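Local structure of SidF, inhibitor of growth family, member 3 (4FYE) at residues N55-K60 with P64-P69; I394-Q397 with E403-T406. The protein acts as a Legionella phosphoinositide phosphatase that probably removes the 3-phosphate of phosphatidylinositol 3,4,5-trisphosphate. The protein carries 1 engineered substitution. All blocks are in the same frame, centred on the assembly; numbering follows the deposited sequence.

Contact 1 (N55-K60 with P64-P69); sequences NSQYDK and PVTGQP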
ATOM      1  N   ASN A  55      10.856   5.946 -18.302  1.00 41.98           N
ATOM      2  CA  ASN A  55       9.949   5.783 -19.458  1.00 45.33           C
ATOM      3  C   ASN A  55      10.083   4.439 -20.122  1.00 44.72           C
ATOM      4  O   ASN A  55      11.201   4.038 -20.443  1.00 45.04           O
ATOM      5  CB  ASN A  55      10.223   6.890 -20.520  1.00 49.86           C
ATOM      6  CG  ASN A  55      10.341   8.243 -19.880  1.00 56.24           C
ATOM      7  OD1 ASN A  55       9.340   8.906 -19.648  1.00 64.08           O
ATOM      8  ND2 ASN A  55      11.536   8.601 -19.464  1.00 59.49           N
ATOM      9  N   SER A  56       8.978   3.746 -20.391  1.00 43.83           N
ATOM     10  CA  SER A  56       9.121   2.476 -21.137  1.00 45.13           C
ATOM     11  C   SER A  56       9.780   2.736 -22.495  1.00 48.19           C
ATOM     12  O   SER A  56       9.425   3.693 -23.171  1.00 51.79           O
ATOM     13  CB  SER A  56       7.780   1.780 -21.352  1.00 43.07           C
ATOM     14  OG  SER A  56       7.253   1.348 -20.110  1.00 46.28           O
ATOM     15  N   GLN A  57      10.753   1.893 -22.829  1.00 53.22           N
ATOM     16  CA  GLN A  57      11.316   1.721 -24.168  1.00 58.77           C
ATOM     17  C   GLN A  57      11.057   0.243 -24.601  1.00 59.10           C
ATOM     18  O   GLN A  57      10.845  -0.637 -23.756  1.00 53.96           O
ATOM     19  CB  GLN A  57      12.831   2.015 -24.167  1.00 62.62           C
ATOM     20  CG  GLN A  57      13.305   3.431 -23.772  1.00 66.86           C
ATOM     21  CD  GLN A  57      12.674   4.553 -24.617  1.00 72.54           C
ATOM     22  OE1 GLN A  57      12.356   5.625 -24.104  1.00 78.11           O
ATOM     23  NE2 GLN A  57      12.490   4.310 -25.906  1.00 79.03           N
ATOM     24  N   TYR A  58      11.070  -0.024 -25.907  1.00 54.96           N
ATOM     25  CA  TYR A  58      10.703  -1.324 -26.434  1.00 54.67           C
ATOM     26  C   TYR A  58      11.655  -1.721 -27.507  1.00 57.01           C
ATOM     27  O   TYR A  58      12.250  -0.866 -28.098  1.00 60.56           O
ATOM     28  CB  TYR A  58       9.318  -1.258 -27.061  1.00 54.92           C
ATOM     29  CG  TYR A  58       8.284  -0.793 -26.094  1.00 59.04           C
ATOM     30  CD1 TYR A  58       7.900   0.567 -26.046  1.00 60.63           C
ATOM     31  CD2 TYR A  58       7.676  -1.708 -25.201  1.00 52.12           C
ATOM     32  CE1 TYR A  58       6.937   0.992 -25.131  1.00 60.08           C
ATOM     33  CE2 TYR A  58       6.726  -1.296 -24.316  1.00 47.38           C
ATOM     34  CZ  TYR A  58       6.391   0.027 -24.261  1.00 51.48           C
ATOM     35  OH  TYR A  58       5.498   0.396 -23.357  1.00 50.50           O
ATOM     36  N   ASP A  59      11.765  -3.015 -27.779  1.00 55.81           N
ATOM     37  CA  ASP A  59      12.509  -3.506 -28.934  1.00 57.83           C
ATOM     38  C   ASP A  59      11.618  -3.519 -30.205  1.00 59.67           C
ATOM     39  O   ASP A  59      10.440  -3.154 -30.164  1.00 54.92           O
ATOM     40  CB  ASP A  59      13.055  -4.912 -28.647  1.00 57.42           C
ATOM     41  CG  ASP A  59      11.945  -5.966 -28.480  1.00 58.06           C
ATOM     42  OD1 ASP A  59      10.772  -5.744 -28.904  1.00 60.80           O
ATOM     43  OD2 ASP A  59      12.242  -7.033 -27.895  1.00 58.89           O
ATOM     44  N   LYS A  60      12.167  -4.009 -31.306  1.00 60.96           N
ATOM     45  CA  LYS A  60      11.448  -3.979 -32.570  1.00 67.87           C
ATOM     46  C   LYS A  60      10.214  -4.868 -32.553  1.00 70.96           C
ATOM     47  O   LYS A  60       9.371  -4.798 -33.476  1.00 75.90           O
ATOM     48  CB  LYS A  60      12.313  -4.467 -33.733  1.00 71.59           C
ATOM     49  CG  LYS A  60      13.817  -4.390 -33.547  1.00 72.61           C
ATOM     50  CD  LYS A  60      14.457  -4.717 -34.895  1.00 72.09           C
ATOM     51  CE  LYS A  60      14.843  -6.163 -34.989  1.00 65.36           C
ATOM     52  NZ  LYS A  60      15.511  -6.510 -33.712  1.00 59.62           N
ATOM     53  N   PRO A  64       9.205  -4.943 -24.130  1.00 47.27           N
ATOM     54  CA  PRO A  64       9.923  -3.932 -23.325  1.00 47.26           C
ATOM     55  C   PRO A  64      11.400  -4.212 -23.065  1.00 45.05           C
ATOM     56  O   PRO A  64      11.760  -5.313 -22.700  1.00 38.95           O
ATOM     57  CB  PRO A  64       9.247  -4.022 -21.920  1.00 41.51           C
ATOM     58  CG  PRO A  64       7.938  -4.706 -22.131  1.00 43.86           C
ATOM     59  CD  PRO A  64       7.982  -5.439 -23.466  1.00 45.95           C
ATOM     60  N   VAL A  65      12.203  -3.170 -23.057  1.00 42.26           N
ATOM     61  CA  VAL A  65      13.609  -3.337 -22.825  1.00 44.44           C
ATOM     62  C   VAL A  65      13.938  -2.640 -21.517  1.00 46.74           C
ATOM     63  O   VAL A  65      15.001  -2.846 -20.926  1.00 46.21           O
ATOM     64  CB  VAL A  65      14.316  -2.762 -24.072  1.00 54.15           C
ATOM     65  CG1 VAL A  65      15.563  -1.947 -23.731  1.00 57.18           C
ATOM     66  CG2 VAL A  65      14.497  -3.880 -25.124  1.00 49.19           C
ATOM     67  N   THR A  66      13.007  -1.821 -21.036  1.00 42.52           N
ATOM     68  CA  THR A  66      13.149  -1.241 -19.731  1.00 41.04           C
ATOM     69  C   THR A  66      12.487  -2.175 -18.728  1.00 42.55           C
ATOM     70  O   THR A  66      11.644  -3.052 -19.088  1.00 43.58           O
ATOM     71  CB  THR A  66      12.451   0.126 -19.682  1.00 46.03           C
ATOM     72  OG1 THR A  66      11.119   0.014 -20.200  1.00 51.71           O
ATOM     73  CG2 THR A  66      13.193   1.170 -20.572  1.00 44.90           C
ATOM     74  N   GLY A  67      12.817  -2.012 -17.454  1.00 42.87           N
ATOM     75  CA  GLY A  67      12.154  -2.834 -16.438  1.00 41.91           C
ATOM     76  C   GLY A  67      12.629  -4.298 -16.524  1.00 40.98           C
ATOM     77  O   GLY A  67      11.934  -5.236 -16.111  1.00 41.42           O
ATOM     78  N   GLN A  68      13.839  -4.500 -17.023  1.00 40.67           N
ATOM     79  CA  GLN A  68      14.318  -5.825 -17.275  1.00 43.36           C
ATOM     80  C   GLN A  68      15.481  -6.103 -16.337  1.00 39.85           C
ATOM     81  O   GLN A  68      16.362  -5.285 -16.237  1.00 43.33           O
ATOM     82  CB  GLN A  68      14.713  -5.850 -18.745  1.00 47.49           C
ATOM     83  CG  GLN A  68      14.416  -7.162 -19.408  1.00 60.81           C
ATOM     84  CD  GLN A  68      12.938  -7.443 -19.662  1.00 53.64           C
ATOM     85  OE1 GLN A  68      12.451  -8.471 -19.319  1.00 56.82           O
ATOM     86  NE2 GLN A  68      12.286  -6.581 -20.334  1.00 58.82           N
ATOM     87  N   PRO A  69      15.507  -7.245 -15.598  1.00 40.83           N
ATOM     88  CA  PRO A  69      16.684  -7.368 -14.640  1.00 39.79           C
ATOM     89  C   PRO A  69      17.972  -7.536 -15.347  1.00 42.59           C
ATOM     90  O   PRO A  69      18.062  -8.263 -16.349  1.00 41.31           O
ATOM     91  CB  PRO A  69      16.448  -8.657 -13.907  1.00 35.34           C
ATOM     92  CG  PRO A  69      15.030  -9.004 -14.197  1.00 36.25           C
ATOM     93  CD  PRO A  69      14.598  -8.378 -15.477  1.00 35.78           C
TER
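Tyr-58 and Pro-64 face each other across a single backbone bridge, their CA atoms 4.1 Å apart. Val-65 N donates to Gln-57 O at 3.0 Å; the N-H points almost straight at the oxygen (169°), though the donor stands above the carbonyl plane. Pro-64, with no N-H to give, approaches the same oxygen through carbon, its CA lying 3.4 Å from Gln-57 O. No regular ladder follows: this is an irregular, hairpin-like turn in the loop between strand 50-55 and helix 71-92. Beyond the bridge a side chain replaces the backbone as acceptor, Gln-57 N donating to Thr-66 OG1 at 3.3 Å. Threonine suits this buried spot because one branch is polar and the other apolar: chi1 of 50° sets OG1 between its own N and carbonyl carbon, while the methyl CG2 packs 3.7 Å from Gln-57 CB. Pro-64 CA approaches the Tyr-58 ring obliquely, and the proline CD lies 4.1 Å from Tyr-58 CD2. Tyr-58 OH and Ser-56 OG hydrogen-bond to the two carboxylate oxygens of Glu-699. The exposed Val-65 rests its CG2 3.9 Å from Asp-59 CB, and Asp-59 OD1 accepts the backbone N-H of Arg-63.

Contact 2 (I394-Q397 with E403-T406); sequences ITIQ and EVET
Two reciprocal pairs of backbone hydrogen bonds join Ile-394 to Thr-406 and Ile-396 to Val-404, the hydrogen-bonded pairs of an antiparallel beta hairpin formed by strands 391-399 and 402-416. Nearer the turn, Ile-396 N reaches Val-404 O at 2.8 Å from nearly end-on to the carbonyl (C=O...N 166°), and Val-404 N returns to Ile-396 O at 2.9 Å. Farther from it, the Ile-394/Thr-406 bonds are bent more off the C=O directions: Ile-394 N lies 2.8 Å from Thr-406 O and stands above that carbonyl plane, while Thr-406 N is 3.1 Å from Ile-394 O. The two short segments run at 149° to each other, a twisted antiparallel arrangement. Ile-394, Ile-396, Val-404 and Thr-406 share one face. Their branched side chains favour extended backbone, and the apolar ones suit packing on helices: Ile-396 touches Ala-306 and Ile-343, while Val-347 meets Val-404 and Thr-406. Across the strands Ile-396 CB sits 4.0 Å from Val-404 CG2, and Ile-396 CG1 meets Thr-406 OG1 at 3.8 Å. The face of Thr-395, Gln-397, Glu-403 and Glu-405 is more polar, and Glu-403 has a long, weak ion pair with Lys-212. With chi1 at 62° and an extended chain beyond, Glu-403 swings diagonally past Thr-395, bringing OE2 to 3.7 Å from the Thr-395 methyl CG2.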
ATOM      1  N   ILE A 394      -4.690  14.781  16.364  1.00 51.62           N
ATOM      2  CA  ILE A 394      -3.711  14.611  15.287  1.00 51.83           C
ATOM      3  C   ILE A 394      -3.084  15.947  14.917  1.00 49.28           C
ATOM      4  O   ILE A 394      -3.489  16.939  15.440  1.00 51.65           O
ATOM      5  CB  ILE A 394      -4.392  13.865  14.084  1.00 50.02           C
ATOM      6  CG1 ILE A 394      -3.663  12.596  13.939  1.00 50.27           C
ATOM      7  CG2 ILE A 394      -4.669  14.687  12.792  1.00 43.23           C
ATOM      8  CD1 ILE A 394      -4.093  11.684  15.055  1.00 53.48           C
ATOM      9  N   THR A 395      -2.083  15.964  14.052  1.00 50.62           N
ATOM     10  CA  THR A 395      -1.455  17.227  13.637  1.00 51.80           C
ATOM     11  C   THR A 395      -1.602  17.329  12.130  1.00 48.84           C
ATOM     12  O   THR A 395      -1.385  16.352  11.459  1.00 46.84           O
ATOM     13  CB  THR A 395       0.051  17.229  14.003  1.00 53.42           C
ATOM     14  OG1 THR A 395       0.158  17.408  15.408  1.00 58.30           O
ATOM     15  CG2 THR A 395       0.790  18.345  13.335  1.00 49.62           C
ATOM     16  N   ILE A 396      -1.962  18.500  11.606  1.00 49.29           N
ATOM     17  CA  ILE A 396      -2.156  18.652  10.197  1.00 50.35           C
ATOM     18  C   ILE A 396      -1.156  19.698   9.789  1.00 54.12           C
ATOM     19  O   ILE A 396      -1.177  20.810  10.327  1.00 50.70           O
ATOM     20  CB  ILE A 396      -3.603  19.154   9.886  1.00 54.03           C
ATOM     21  CG1 ILE A 396      -4.647  18.076  10.243  1.00 47.85           C
ATOM     22  CG2 ILE A 396      -3.758  19.673   8.447  1.00 47.96           C
ATOM     23  CD1 ILE A 396      -4.793  17.054   9.193  1.00 45.62           C
ATOM     24  N   GLN A 397      -0.294  19.344   8.844  1.00 51.97           N
ATOM     25  CA  GLN A 397       0.578  20.345   8.201  1.00 60.95           C
ATOM     26  C   GLN A 397      -0.186  21.348   7.332  1.00 63.93           C
ATOM     27  O   GLN A 397      -0.805  20.938   6.348  1.00 62.53           O
ATOM     28  CB  GLN A 397       1.525  19.642   7.251  1.00 61.35           C
ATOM     29  CG  GLN A 397       2.618  18.850   7.876  1.00 68.70           C
ATOM     30  CD  GLN A 397       3.320  19.668   8.913  1.00 78.99           C
ATOM     31  OE1 GLN A 397       3.236  19.355  10.112  1.00 80.59           O
ATOM     32  NE2 GLN A 397       3.971  20.764   8.477  1.00 78.40           N
ATOM     33  N   GLU A 403       1.564  24.289  11.418  1.00 62.72           N
ATOM     34  CA  GLU A 403       0.702  23.139  11.559  1.00 62.77           C
ATOM     35  C   GLU A 403      -0.425  23.460  12.532  1.00 60.44           C
ATOM     36  O   GLU A 403      -0.340  24.446  13.247  1.00 67.53           O
ATOM     37  CB  GLU A 403       1.521  21.959  12.049  1.00 62.98           C
ATOM     38  CG  GLU A 403       2.110  22.239  13.415  1.00 70.91           C
ATOM     39  CD  GLU A 403       3.135  21.220  13.869  1.00 74.37           C
ATOM     40  OE1 GLU A 403       3.351  21.137  15.082  1.00 84.13           O
ATOM     41  OE2 GLU A 403       3.743  20.520  13.044  1.00 73.17           O
ATOM     42  N   VAL A 404      -1.479  22.644  12.554  1.00 56.13           N
ATOM     43  CA  VAL A 404      -2.583  22.807  13.513  1.00 53.82           C
ATOM     44  C   VAL A 404      -2.959  21.480  14.102  1.00 56.02           C
ATOM     45  O   VAL A 404      -2.704  20.436  13.491  1.00 57.84           O
ATOM     46  CB  VAL A 404      -3.818  23.503  12.855  1.00 53.81           C
ATOM     47  CG1 VAL A 404      -3.408  24.905  12.371  1.00 54.72           C
ATOM     48  CG2 VAL A 404      -4.382  22.701  11.677  1.00 45.26           C
ATOM     49  N   GLU A 405      -3.588  21.494  15.267  1.00 61.08           N
ATOM     50  CA  GLU A 405      -3.948  20.243  15.927  1.00 64.02           C
ATOM     51  C   GLU A 405      -5.462  20.060  15.859  1.00 64.32           C
ATOM     52  O   GLU A 405      -6.166  21.028  16.040  1.00 62.35           O
ATOM     53  CB  GLU A 405      -3.483  20.282  17.396  1.00 76.68           C
ATOM     54  CG  GLU A 405      -2.029  19.844  17.614  1.00 95.50           C
ATOM     55  CD  GLU A 405      -1.817  19.139  18.962  1.00115.05           C
ATOM     56  OE1 GLU A 405      -1.535  17.913  18.957  1.00116.05           O
ATOM     57  OE2 GLU A 405      -1.942  19.795  20.033  1.00118.30           O
ATOM     58  N   THR A 406      -5.954  18.846  15.608  1.00 56.42           N
ATOM     59  CA  THR A 406      -7.387  18.587  15.573  1.00 57.59           C
ATOM     60  C   THR A 406      -7.709  17.165  15.957  1.00 54.92           C
ATOM     61  O   THR A 406      -6.984  16.234  15.629  1.00 55.67           O
ATOM     62  CB  THR A 406      -7.936  18.441  14.129  1.00 60.48           C
ATOM     63  OG1 THR A 406      -6.956  18.764  13.151  1.00 58.93           O
ATOM     64  CG2 THR A 406      -9.218  19.148  13.930  1.00 53.07           C
TER

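How the contacts relate
From the N terminus, the chain reaches contact 1 first, at the end of strand 50-55, which lies between strands 39-42 and 184-189 in the six-stranded mixed sheet. The contact closes a short loop over three intervening residues before helix 71-92 starts. Over three hundred residues later, contact 2 closes a similarly local turn, with five residues between its segments, and pairs the edge strand 391-399 with 402-416 in the separate four-stranded sheet. The contacts follow one another in series, neither nested nor crossing. Their centres are about 44 Å apart, on opposite sides of the chain's centre, and their nearest atoms about 30 Å: contact 1 folds a strand-to-helix loop, contact 2 lies within its sheet.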